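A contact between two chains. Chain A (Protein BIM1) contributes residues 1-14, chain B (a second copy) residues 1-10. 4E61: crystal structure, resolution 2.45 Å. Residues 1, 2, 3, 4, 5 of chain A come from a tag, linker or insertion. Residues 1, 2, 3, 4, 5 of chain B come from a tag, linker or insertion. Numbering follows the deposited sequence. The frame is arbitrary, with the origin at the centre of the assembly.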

# COMPACT_ATOMS: atom_id res chain seq x y z
N GLY A 1 39.03 -30.91 -23.79
CA GLY A 1 39.22 -31.91 -22.75
C GLY A 1 38.83 -31.42 -21.37
O GLY A 1 37.94 -30.57 -21.26
N PRO A 2 39.48 -31.94 -20.28
CA PRO A 2 39.09 -31.52 -18.92
C PRO A 2 39.16 -30.02 -18.64
O PRO A 2 38.28 -29.51 -17.96
CB PRO A 2 40.03 -32.30 -18.00
CG PRO A 2 40.46 -33.44 -18.82
CD PRO A 2 40.51 -32.99 -20.24
N LEU A 3 40.19 -29.31 -19.16
CA LEU A 3 40.37 -27.87 -18.98
C LEU A 3 39.23 -27.05 -19.60
O LEU A 3 38.73 -26.13 -18.97
CB LEU A 3 41.74 -27.42 -19.52
CG LEU A 3 42.34 -26.07 -19.08
CD1 LEU A 3 41.81 -24.89 -19.86
CD2 LEU A 3 42.23 -25.85 -17.63
N GLY A 4 38.82 -27.42 -20.80
CA GLY A 4 37.72 -26.78 -21.50
C GLY A 4 36.42 -26.89 -20.74
O GLY A 4 35.71 -25.89 -20.55
N SER A 5 36.11 -28.10 -20.25
CA SER A 5 34.90 -28.34 -19.47
C SER A 5 34.96 -27.63 -18.09
O SER A 5 33.95 -27.10 -17.65
CB SER A 5 34.61 -29.83 -19.36
OG SER A 5 35.56 -30.47 -18.54
N LEU A 6 36.15 -27.54 -17.48
CA LEU A 6 36.35 -26.80 -16.23
C LEU A 6 36.09 -25.30 -16.43
O LEU A 6 35.44 -24.68 -15.59
CB LEU A 6 37.78 -26.98 -15.69
CG LEU A 6 38.10 -26.19 -14.44
CD1 LEU A 6 37.38 -26.77 -13.25
CD2 LEU A 6 39.59 -26.13 -14.20
N VAL A 7 36.58 -24.73 -17.56
CA VAL A 7 36.39 -23.33 -17.93
C VAL A 7 34.89 -23.04 -18.18
O VAL A 7 34.37 -22.07 -17.62
CB VAL A 7 37.32 -22.93 -19.13
CG1 VAL A 7 36.92 -21.59 -19.75
CG2 VAL A 7 38.80 -22.90 -18.70
N ALA A 8 34.19 -23.90 -18.96
CA ALA A 8 32.76 -23.73 -19.23
C ALA A 8 31.89 -23.80 -17.96
O ALA A 8 30.97 -23.00 -17.83
CB ALA A 8 32.28 -24.76 -20.23
N ILE A 9 32.21 -24.73 -17.01
CA ILE A 9 31.40 -24.83 -15.79
C ILE A 9 31.70 -23.73 -14.76
O ILE A 9 30.78 -23.28 -14.07
CB ILE A 9 31.09 -26.26 -15.22
CG1 ILE A 9 31.91 -26.69 -14.01
CG2 ILE A 9 31.02 -27.32 -16.30
CD1 ILE A 9 33.34 -27.01 -14.22
N GLN A 10 32.95 -23.24 -14.73
CA GLN A 10 33.37 -22.12 -13.90
C GLN A 10 32.66 -20.82 -14.36
O GLN A 10 32.29 -20.00 -13.52
CB GLN A 10 34.89 -21.95 -13.97
CG GLN A 10 35.48 -20.76 -13.20
CD GLN A 10 35.27 -20.86 -11.72
OE1 GLN A 10 34.38 -20.20 -11.15
NE2 GLN A 10 36.06 -21.70 -11.06
N ALA A 11 32.48 -20.66 -15.69
CA ALA A 11 31.81 -19.53 -16.30
C ALA A 11 30.32 -19.54 -15.93
O ALA A 11 29.79 -18.50 -15.56
CB ALA A 11 31.99 -19.55 -17.81
N GLU A 12 29.67 -20.72 -15.98
CA GLU A 12 28.26 -20.92 -15.60
C GLU A 12 28.08 -20.58 -14.12
O GLU A 12 27.08 -19.96 -13.75
CB GLU A 12 27.84 -22.39 -15.80
CG GLU A 12 27.66 -22.84 -17.24
CD GLU A 12 27.76 -24.34 -17.49
OE1 GLU A 12 27.03 -25.11 -16.83
OE2 GLU A 12 28.55 -24.74 -18.38
N LEU A 13 29.06 -20.97 -13.28
CA LEU A 13 29.01 -20.72 -11.84
C LEU A 13 29.11 -19.24 -11.50
O LEU A 13 28.27 -18.75 -10.73
CB LEU A 13 30.05 -21.56 -11.07
CG LEU A 13 30.16 -21.29 -9.54
CD1 LEU A 13 28.85 -21.59 -8.78
CD2 LEU A 13 31.34 -22.00 -8.95
N THR A 14 30.10 -18.51 -12.09
CA THR A 14 30.25 -17.08 -11.83
C THR A 14 29.08 -16.28 -12.40
O THR A 14 28.67 -15.28 -11.80
CB THR A 14 31.65 -16.53 -12.13
OG1 THR A 14 31.79 -16.30 -13.51
CG2 THR A 14 32.79 -17.41 -11.59
N GLY B 1 43.12 -33.02 -8.71
CA GLY B 1 43.34 -33.11 -10.15
C GLY B 1 42.16 -32.56 -10.93
O GLY B 1 41.27 -31.94 -10.34
N PRO B 2 42.11 -32.80 -12.27
CA PRO B 2 40.99 -32.27 -13.08
C PRO B 2 39.57 -32.64 -12.61
O PRO B 2 38.69 -31.79 -12.58
CB PRO B 2 41.29 -32.82 -14.50
CG PRO B 2 42.25 -33.95 -14.30
CD PRO B 2 43.07 -33.56 -13.09
N LEU B 3 39.37 -33.92 -12.26
CA LEU B 3 38.11 -34.50 -11.82
C LEU B 3 37.62 -33.88 -10.54
O LEU B 3 36.44 -33.54 -10.46
CB LEU B 3 38.20 -36.04 -11.72
CG LEU B 3 36.88 -36.82 -11.69
CD1 LEU B 3 35.98 -36.47 -12.86
CD2 LEU B 3 37.14 -38.27 -11.68
N GLY B 4 38.52 -33.69 -9.59
CA GLY B 4 38.22 -33.09 -8.30
C GLY B 4 37.70 -31.68 -8.46
O GLY B 4 36.67 -31.35 -7.87
N SER B 5 38.38 -30.86 -9.30
CA SER B 5 37.99 -29.47 -9.58
C SER B 5 36.65 -29.42 -10.29
O SER B 5 35.82 -28.57 -9.96
CB SER B 5 39.06 -28.73 -10.37
OG SER B 5 40.27 -28.62 -9.65
N LEU B 6 36.41 -30.37 -11.24
CA LEU B 6 35.15 -30.47 -11.98
C LEU B 6 33.98 -30.77 -11.03
O LEU B 6 32.91 -30.16 -11.14
CB LEU B 6 35.24 -31.55 -13.08
CG LEU B 6 35.94 -31.17 -14.39
CD1 LEU B 6 36.28 -32.42 -15.22
CD2 LEU B 6 35.11 -30.22 -15.20
N VAL B 7 34.21 -31.70 -10.08
CA VAL B 7 33.24 -32.13 -9.07
C VAL B 7 32.93 -30.96 -8.10
O VAL B 7 31.75 -30.71 -7.86
CB VAL B 7 33.69 -33.45 -8.35
CG1 VAL B 7 32.85 -33.73 -7.10
CG2 VAL B 7 33.62 -34.64 -9.29
N ALA B 8 33.96 -30.27 -7.58
CA ALA B 8 33.78 -29.14 -6.66
C ALA B 8 32.99 -28.00 -7.28
O ALA B 8 32.13 -27.45 -6.61
CB ALA B 8 35.12 -28.62 -6.17
N ILE B 9 33.26 -27.65 -8.56
CA ILE B 9 32.52 -26.59 -9.24
C ILE B 9 31.11 -27.00 -9.50
O ILE B 9 30.22 -26.19 -9.26
CB ILE B 9 33.22 -25.97 -10.48
CG1 ILE B 9 34.47 -25.22 -10.05
CG2 ILE B 9 32.25 -25.00 -11.22
CD1 ILE B 9 35.30 -24.86 -11.19
N GLN B 10 30.89 -28.25 -9.99
CA GLN B 10 29.56 -28.80 -10.25
C GLN B 10 28.66 -28.76 -8.98
O GLN B 10 27.47 -28.45 -9.08
CB GLN B 10 29.66 -30.22 -10.80
CG GLN B 10 28.32 -30.90 -11.10
CD GLN B 10 27.56 -30.22 -12.21
OE1 GLN B 10 26.63 -29.45 -11.98
NE2 GLN B 10 27.97 -30.48 -13.44

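The centre of this contact is apolar and is built from Leu6(A), Ile9(A), Leu6(B) and Ile9(B). Two helices run side by side in the same direction, with an angle of 19° between them and axes 9.7 Å apart at closest approach. Ile9(B) has the largest covered area, 121 Å². Its side chain is a knob in a hole formed by Leu6(A), Ile9(A), Gln10(A) and Leu13(A). CG2 of Ile9(B) lies 3.3 Å from CG1 of Ile9(A), a tight apolar contact, and 3.9 Å from CD2 of Leu13(A). CD1 of Ile9(B) reaches CD1 of Leu6(A) at 3.5 Å.

Leu6(B) is the second knob. It sits among Pro2(A), Ser5(A), Leu6(A) and Ile9(A), one turn nearer the N-terminus. Its CA-to-CB bond points sideways, but the end of the side chain comes nearer to chain A. CD2 of Leu6(B) packs 3.8 Å from CD1 of Ile9(A) and 4.2 Å from CB of Leu6(A).

The two copies do not pack identically. Leu6(A) is t at chi1 and Leu6(B) is m. Ile9(A) has an off-well chi1 of 103°, whereas Ile9(B) is m.

Toward the N-termini, Pro2(A) meets Pro2(B), CB to CB at 3.8 Å. Both prolines come from the tag, so part of this contact is not native sequence. Ser5(A) and Ser5(B) are also tag residues.

The edge carries polar groups, but no hydrogen bond crosses between the stretches. OG of Ser5(A) donates to O of Pro2(A) at 2.9 Å, within its own helix. The same OG lies 3.4 Å from CD2 of Leu6(B), which offers it only van der Waals contact. NE2 of Gln10(A) likewise touches CD1 of Ile9(B) at 3.3 Å. The direct contacts are therefore van der Waals ones, most of them between apolar side chains, with a few polar atoms against methyl groups.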